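Local coordinates for protein putative glucarate dehydratase (Pseudomonas fluorescens, PDB 4IT1) that probably dehydrates D-glucarate to 5-dehydro-4-deoxy-D-glucarate, as a magnesium-dependent member of the enolase superfamily, at residues S130-L141 with H316-D324. Sequence-based numbering, arbitrary orientation.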
ATOM      1  N   SER A 130      15.198   4.769  -3.539  1.00 55.06           N
ATOM      2  CA  SER A 130      13.894   5.421  -3.392  1.00 61.15           C
ATOM      3  C   SER A 130      13.743   6.741  -4.142  1.00 55.92           C
ATOM      4  O   SER A 130      12.714   6.968  -4.771  1.00 53.12           O
ATOM      5  CB  SER A 130      13.542   5.606  -1.918  1.00 53.93           C
ATOM      6  OG  SER A 130      13.217   4.352  -1.360  1.00 62.32           O
ATOM      7  N   ASN A 131      14.751   7.609  -4.051  1.00 50.76           N
ATOM      8  CA  ASN A 131      14.757   8.880  -4.772  1.00 48.51           C
ATOM      9  C   ASN A 131      14.712   8.694  -6.285  1.00 57.73           C
ATOM     10  O   ASN A 131      13.965   9.387  -6.983  1.00 50.31           O
ATOM     11  CB  ASN A 131      15.980   9.712  -4.398  1.00 52.38           C
ATOM     12  CG  ASN A 131      16.002  10.085  -2.938  1.00 55.10           C
ATOM     13  OD1 ASN A 131      15.140   9.669  -2.164  1.00 52.84           O
ATOM     14  ND2 ASN A 131      16.989  10.881  -2.549  1.00 56.41           N
ATOM     15  N   ALA A 132      15.511   7.752  -6.782  1.00 52.00           N
ATOM     16  CA  ALA A 132      15.585   7.486  -8.216  1.00 55.54           C
ATOM     17  C   ALA A 132      14.329   6.787  -8.747  1.00 55.04           C
ATOM     18  O   ALA A 132      13.878   7.078  -9.858  1.00 57.30           O
ATOM     19  CB  ALA A 132      16.832   6.677  -8.545  1.00 53.24           C
ATOM     20  N   TYR A 133      13.774   5.864  -7.964  1.00 54.79           N
ATOM     21  CA  TYR A 133      12.524   5.210  -8.341  1.00 54.49           C
ATOM     22  C   TYR A 133      11.406   6.248  -8.406  1.00 56.86           C
ATOM     23  O   TYR A 133      10.732   6.371  -9.426  1.00 62.27           O
ATOM     24  CB  TYR A 133      12.171   4.060  -7.390  1.00 54.94           C
ATOM     25  CG  TYR A 133      10.896   3.327  -7.769  1.00 62.67           C
ATOM     26  CD1 TYR A 133      10.868   2.441  -8.849  1.00 59.58           C
ATOM     27  CD2 TYR A 133       9.713   3.530  -7.052  1.00 61.08           C
ATOM     28  CE1 TYR A 133       9.702   1.778  -9.200  1.00 64.55           C
ATOM     29  CE2 TYR A 133       8.541   2.873  -7.394  1.00 54.09           C
ATOM     30  CZ  TYR A 133       8.538   1.999  -8.467  1.00 64.23           C
ATOM     31  OH  TYR A 133       7.373   1.343  -8.809  1.00 54.86           O
ATOM     32  N   SER A 134      11.253   7.022  -7.336  1.00 52.32           N
ATOM     33  CA  SER A 134      10.230   8.064  -7.268  1.00 52.80           C
ATOM     34  C   SER A 134      10.293   9.053  -8.435  1.00 63.60           C
ATOM     35  O   SER A 134       9.254   9.490  -8.934  1.00 73.04           O
ATOM     36  CB  SER A 134      10.333   8.826  -5.953  1.00 46.47           C
ATOM     37  OG  SER A 134       9.541  10.005  -5.975  1.00 43.59           O
ATOM     38  N   ALA A 135      11.508   9.412  -8.849  1.00 65.54           N
ATOM     39  CA  ALA A 135      11.711  10.386  -9.924  1.00 62.65           C
ATOM     40  C   ALA A 135      11.019   9.948 -11.221  1.00 63.77           C
ATOM     41  O   ALA A 135      10.300  10.735 -11.853  1.00 57.37           O
ATOM     42  CB  ALA A 135      13.195  10.618 -10.156  1.00 65.91           C
ATOM     43  N   PHE A 136      11.222   8.684 -11.585  1.00 56.83           N
ATOM     44  CA  PHE A 136      10.665   8.124 -12.804  1.00 60.87           C
ATOM     45  C   PHE A 136       9.252   7.554 -12.634  1.00 69.31           C
ATOM     46  O   PHE A 136       8.440   7.637 -13.561  1.00 61.97           O
ATOM     47  CB  PHE A 136      11.619   7.084 -13.391  1.00 61.15           C
ATOM     48  CG  PHE A 136      12.932   7.664 -13.842  1.00 77.00           C
ATOM     49  CD1 PHE A 136      12.969   8.679 -14.798  1.00 78.99           C
ATOM     50  CD2 PHE A 136      14.131   7.206 -13.311  1.00 85.79           C
ATOM     51  CE1 PHE A 136      14.177   9.222 -15.214  1.00 84.00           C
ATOM     52  CE2 PHE A 136      15.344   7.742 -13.727  1.00 85.95           C
ATOM     53  CZ  PHE A 136      15.366   8.752 -14.679  1.00 89.82           C
ATOM     54  N   GLU A 137       8.968   6.985 -11.459  1.00 67.32           N
ATOM     55  CA  GLU A 137       7.636   6.450 -11.141  1.00 66.10           C
ATOM     56  C   GLU A 137       6.545   7.461 -11.484  1.00 56.63           C
ATOM     57  O   GLU A 137       5.579   7.122 -12.167  1.00 56.51           O
ATOM     58  CB  GLU A 137       7.546   6.029  -9.661  1.00 62.89           C
ATOM     59  CG  GLU A 137       6.320   5.191  -9.300  1.00 54.70           C
ATOM     60  CD  GLU A 137       5.328   5.903  -8.375  1.00 58.07           C
ATOM     61  OE1 GLU A 137       5.368   7.147  -8.243  1.00 55.31           O
ATOM     62  OE2 GLU A 137       4.487   5.208  -7.770  1.00 60.61           O
ATOM     63  N   VAL A 138       6.723   8.700 -11.028  1.00 50.28           N
ATOM     64  CA  VAL A 138       5.783   9.780 -11.309  1.00 57.52           C
ATOM     65  C   VAL A 138       5.578   9.945 -12.818  1.00 67.07           C
ATOM     66  O   VAL A 138       4.440   9.983 -13.286  1.00 68.77           O
ATOM     67  CB  VAL A 138       6.216  11.102 -10.631  1.00 54.54           C
ATOM     68  CG1 VAL A 138       5.355  12.276 -11.080  1.00 46.46           C
ATOM     69  CG2 VAL A 138       6.161  10.958  -9.115  1.00 46.38           C
ATOM     70  N   ALA A 139       6.672  10.001 -13.574  1.00 71.00           N
ATOM     71  CA  ALA A 139       6.599  10.158 -15.027  1.00 61.77           C
ATOM     72  C   ALA A 139       5.934   8.967 -15.711  1.00 66.05           C
ATOM     73  O   ALA A 139       5.142   9.149 -16.636  1.00 74.55           O
ATOM     74  CB  ALA A 139       7.980  10.411 -15.603  1.00 69.74           C
ATOM     75  N   PHE A 140       6.259   7.757 -15.250  1.00 61.27           N
ATOM     76  CA  PHE A 140       5.608   6.527 -15.709  1.00 59.65           C
ATOM     77  C   PHE A 140       4.090   6.537 -15.490  1.00 67.33           C
ATOM     78  O   PHE A 140       3.338   6.008 -16.310  1.00 64.58           O
ATOM     79  CB  PHE A 140       6.173   5.323 -14.965  1.00 60.36           C
ATOM     80  CG  PHE A 140       7.351   4.675 -15.627  1.00 58.07           C
ATOM     81  CD1 PHE A 140       8.507   5.398 -15.907  1.00 59.25           C
ATOM     82  CD2 PHE A 140       7.325   3.315 -15.920  1.00 55.35           C
ATOM     83  CE1 PHE A 140       9.603   4.777 -16.495  1.00 55.00           C
ATOM     84  CE2 PHE A 140       8.414   2.690 -16.509  1.00 55.61           C
ATOM     85  CZ  PHE A 140       9.557   3.421 -16.790  1.00 52.83           C
ATOM     86  N   LEU A 141       3.649   7.107 -14.370  1.00 66.74           N
ATOM     87  CA  LEU A 141       2.221   7.177 -14.053  1.00 68.62           C
ATOM     88  C   LEU A 141       1.547   8.324 -14.789  1.00 65.96           C
ATOM     89  O   LEU A 141       0.436   8.163 -15.297  1.00 64.63           O
ATOM     90  CB  LEU A 141       1.978   7.278 -12.544  1.00 62.48           C
ATOM     91  CG  LEU A 141       2.262   6.022 -11.709  1.00 64.91           C
ATOM     92  CD1 LEU A 141       2.280   6.351 -10.224  1.00 64.03           C
ATOM     93  CD2 LEU A 141       1.266   4.908 -11.999  1.00 57.72           C
ATOM     94  N   HIS A 316       6.690  12.390  -1.430  1.00 42.44           N
ATOM     95  CA  HIS A 316       6.731  11.312  -2.411  1.00 42.90           C
ATOM     96  C   HIS A 316       8.108  11.193  -3.059  1.00 42.55           C
ATOM     97  O   HIS A 316       8.446  10.146  -3.621  1.00 45.59           O
ATOM     98  CB  HIS A 316       5.649  11.505  -3.480  1.00 46.80           C
ATOM     99  CG  HIS A 316       5.927  12.626  -4.435  1.00 46.69           C
ATOM    100  ND1 HIS A 316       5.597  13.938  -4.159  1.00 45.71           N
ATOM    101  CD2 HIS A 316       6.502  12.632  -5.661  1.00 42.73           C
ATOM    102  CE1 HIS A 316       5.952  14.702  -5.178  1.00 46.03           C
ATOM    103  NE2 HIS A 316       6.506  13.934  -6.102  1.00 48.54           N
ATOM    104  N   HIS A 317       8.885  12.271  -2.975  1.00 46.85           N
ATOM    105  CA  HIS A 317      10.190  12.333  -3.618  1.00 53.92           C
ATOM    106  C   HIS A 317      11.152  11.319  -3.039  1.00 52.47           C
ATOM    107  O   HIS A 317      11.867  10.647  -3.784  1.00 55.48           O
ATOM    108  CB  HIS A 317      10.789  13.723  -3.492  1.00 47.18           C
ATOM    109  CG  HIS A 317       9.983  14.787  -4.161  1.00 59.22           C
ATOM    110  ND1 HIS A 317       9.353  15.792  -3.461  1.00 57.92           N
ATOM    111  CD2 HIS A 317       9.710  15.009  -5.469  1.00 49.93           C
ATOM    112  CE1 HIS A 317       8.731  16.590  -4.308  1.00 61.48           C
ATOM    113  NE2 HIS A 317       8.930  16.136  -5.532  1.00 63.83           N
ATOM    114  N   TYR A 318      11.169  11.198  -1.716  1.00 50.52           N
ATOM    115  CA  TYR A 318      12.123  10.281  -1.093  1.00 49.79           C
ATOM    116  C   TYR A 318      11.516   9.027  -0.503  1.00 51.53           C
ATOM    117  O   TYR A 318      12.229   8.061  -0.241  1.00 52.62           O
ATOM    118  CB  TYR A 318      13.049  10.991  -0.101  1.00 40.37           C
ATOM    119  CG  TYR A 318      12.394  11.639   1.086  1.00 39.83           C
ATOM    120  CD1 TYR A 318      11.979  10.882   2.186  1.00 38.18           C
ATOM    121  CD2 TYR A 318      12.252  13.017   1.146  1.00 38.62           C
ATOM    122  CE1 TYR A 318      11.402  11.486   3.291  1.00 37.94           C
ATOM    123  CE2 TYR A 318      11.678  13.632   2.254  1.00 44.67           C
ATOM    124  CZ  TYR A 318      11.248  12.860   3.318  1.00 38.14           C
ATOM    125  OH  TYR A 318      10.680  13.470   4.422  1.00 44.70           O
ATOM    126  N   TRP A 319      10.201   9.017  -0.317  1.00 52.52           N
ATOM    127  CA  TRP A 319       9.548   7.808   0.180  1.00 43.13           C
ATOM    128  C   TRP A 319       9.399   6.734  -0.884  1.00 41.50           C
ATOM    129  O   TRP A 319       9.037   5.596  -0.576  1.00 47.64           O
ATOM    130  CB  TRP A 319       8.210   8.130   0.818  1.00 44.00           C
ATOM    131  CG  TRP A 319       8.334   8.455   2.251  1.00 39.05           C
ATOM    132  CD1 TRP A 319       8.529   9.690   2.798  1.00 39.54           C
ATOM    133  CD2 TRP A 319       8.268   7.532   3.343  1.00 33.80           C
ATOM    134  NE1 TRP A 319       8.590   9.595   4.172  1.00 39.03           N
ATOM    135  CE2 TRP A 319       8.416   8.283   4.531  1.00 36.53           C
ATOM    136  CE3 TRP A 319       8.077   6.149   3.435  1.00 41.09           C
ATOM    137  CZ2 TRP A 319       8.381   7.695   5.800  1.00 34.51           C
ATOM    138  CZ3 TRP A 319       8.038   5.559   4.707  1.00 39.35           C
ATOM    139  CH2 TRP A 319       8.203   6.334   5.868  1.00 33.18           C
ATOM    140  N   GLY A 320       9.680   7.093  -2.136  1.00 44.50           N
ATOM    141  CA  GLY A 320       9.677   6.114  -3.223  1.00 42.35           C
ATOM    142  C   GLY A 320       8.549   6.266  -4.233  1.00 41.47           C
ATOM    143  O   GLY A 320       8.225   5.321  -4.941  1.00 46.22           O
ATOM    144  N   GLY A 321       7.954   7.452  -4.308  1.00 49.41           N
ATOM    145  CA  GLY A 321       6.881   7.690  -5.270  1.00 63.72           C
ATOM    146  C   GLY A 321       5.471   7.715  -4.702  1.00 61.40           C
ATOM    147  O   GLY A 321       5.266   7.784  -3.485  1.00 57.67           O
ATOM    148  N   LEU A 322       4.495   7.636  -5.600  1.00 63.36           N
ATOM    149  CA  LEU A 322       3.109   7.922  -5.249  1.00 51.07           C
ATOM    150  C   LEU A 322       2.411   6.740  -4.599  1.00 45.88           C
ATOM    151  O   LEU A 322       1.712   6.914  -3.606  1.00 48.66           O
ATOM    152  CB  LEU A 322       2.337   8.436  -6.469  1.00 51.91           C
ATOM    153  CG  LEU A 322       2.918   9.679  -7.162  1.00 49.35           C
ATOM    154  CD1 LEU A 322       2.063  10.080  -8.349  1.00 56.10           C
ATOM    155  CD2 LEU A 322       3.081  10.863  -6.214  1.00 50.30           C
ATOM    156  N   ARG A 323       2.621   5.547  -5.143  1.00 42.90           N
ATOM    157  CA  ARG A 323       2.022   4.342  -4.591  1.00 51.84           C
ATOM    158  C   ARG A 323       2.612   3.969  -3.233  1.00 64.20           C
ATOM    159  O   ARG A 323       1.891   3.468  -2.361  1.00 62.08           O
ATOM    160  CB  ARG A 323       2.114   3.175  -5.575  1.00 49.32           C
ATOM    161  CG  ARG A 323       1.095   3.275  -6.700  1.00 58.66           C
ATOM    162  CD  ARG A 323       1.152   2.090  -7.651  1.00 57.19           C
ATOM    163  NE  ARG A 323       0.259   2.305  -8.790  1.00 68.19           N
ATOM    164  CZ  ARG A 323       0.208   1.542  -9.880  1.00 70.94           C
ATOM    165  NH1 ARG A 323       1.003   0.487 -10.013  1.00 72.73           N
ATOM    166  NH2 ARG A 323      -0.650   1.835 -10.846  1.00 65.93           N
ATOM    167  N   ASP A 324       3.910   4.224  -3.058  1.00 56.99           N
ATOM    168  CA  ASP A 324       4.586   3.981  -1.782  1.00 54.38           C
ATOM    169  C   ASP A 324       4.061   4.930  -0.710  1.00 48.76           C
ATOM    170  O   ASP A 324       3.922   4.551   0.456  1.00 55.99           O
ATOM    171  CB  ASP A 324       6.112   4.124  -1.927  1.00 60.10           C
ATOM    172  CG  ASP A 324       6.781   2.870  -2.489  1.00 63.68           C
ATOM    173  OD1 ASP A 324       6.099   1.841  -2.706  1.00 63.38           O
ATOM    174  OD2 ASP A 324       8.009   2.912  -2.712  1.00 74.98           O
TER
HETATM  175  O   HOH W   1      12.573  11.821  -6.382  1.00 62.02           O
HETATM  176  O   HOH W   2       5.555   4.407  -5.218  1.00 49.22           O
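From helix 128-148, Glu137 holds the first turn of helix 322-334 by its carboxylate, joining the N-terminal domain of this enolase-superfamily protein to its barrel domain. Its OE1 accepts a nearly straight bond from Leu322 N (2.8 Å), and its OE2 takes Arg323 N at 3.2 Å through the syn lone pair, so the carboxylate grips two amides that the first helical turn leaves without acceptors. The side chain reaches them with CG anti to the backbone N (chi1 -167°) and a bend at chi2. Water 2 extends the grip, linking Glu137 OE2 to Gly320 O and Asp324 N. Replacing Glu137 by an alanine is likely to leave the amides of Leu322 and Arg323 without this acceptor, and water 2 without one of its partners. A CB on Gly321, the N-cap residue, would collide with Glu137 OE1. One turn earlier, the small Ser134 allows close approach: its OG donates to His316 O (2.6 Å) from above the carbonyl plane, and that oxygen also accepts from Gly321 N. Asn131 CA and Gly320 CA add CA-H...O contacts to His317 O and Ser130 O. Beyond the glutamate, Val138 CG2 meets Leu322 CG at 4.0 Å, while Leu141 CD2 lies over one face of the Arg323 guanidinium. Helix 348-360 covers Val138 and Leu322, and helix 95-107 packs on Tyr133; Tyr318 of the same segment as Leu322 touches Asn291, a magnesium ligand.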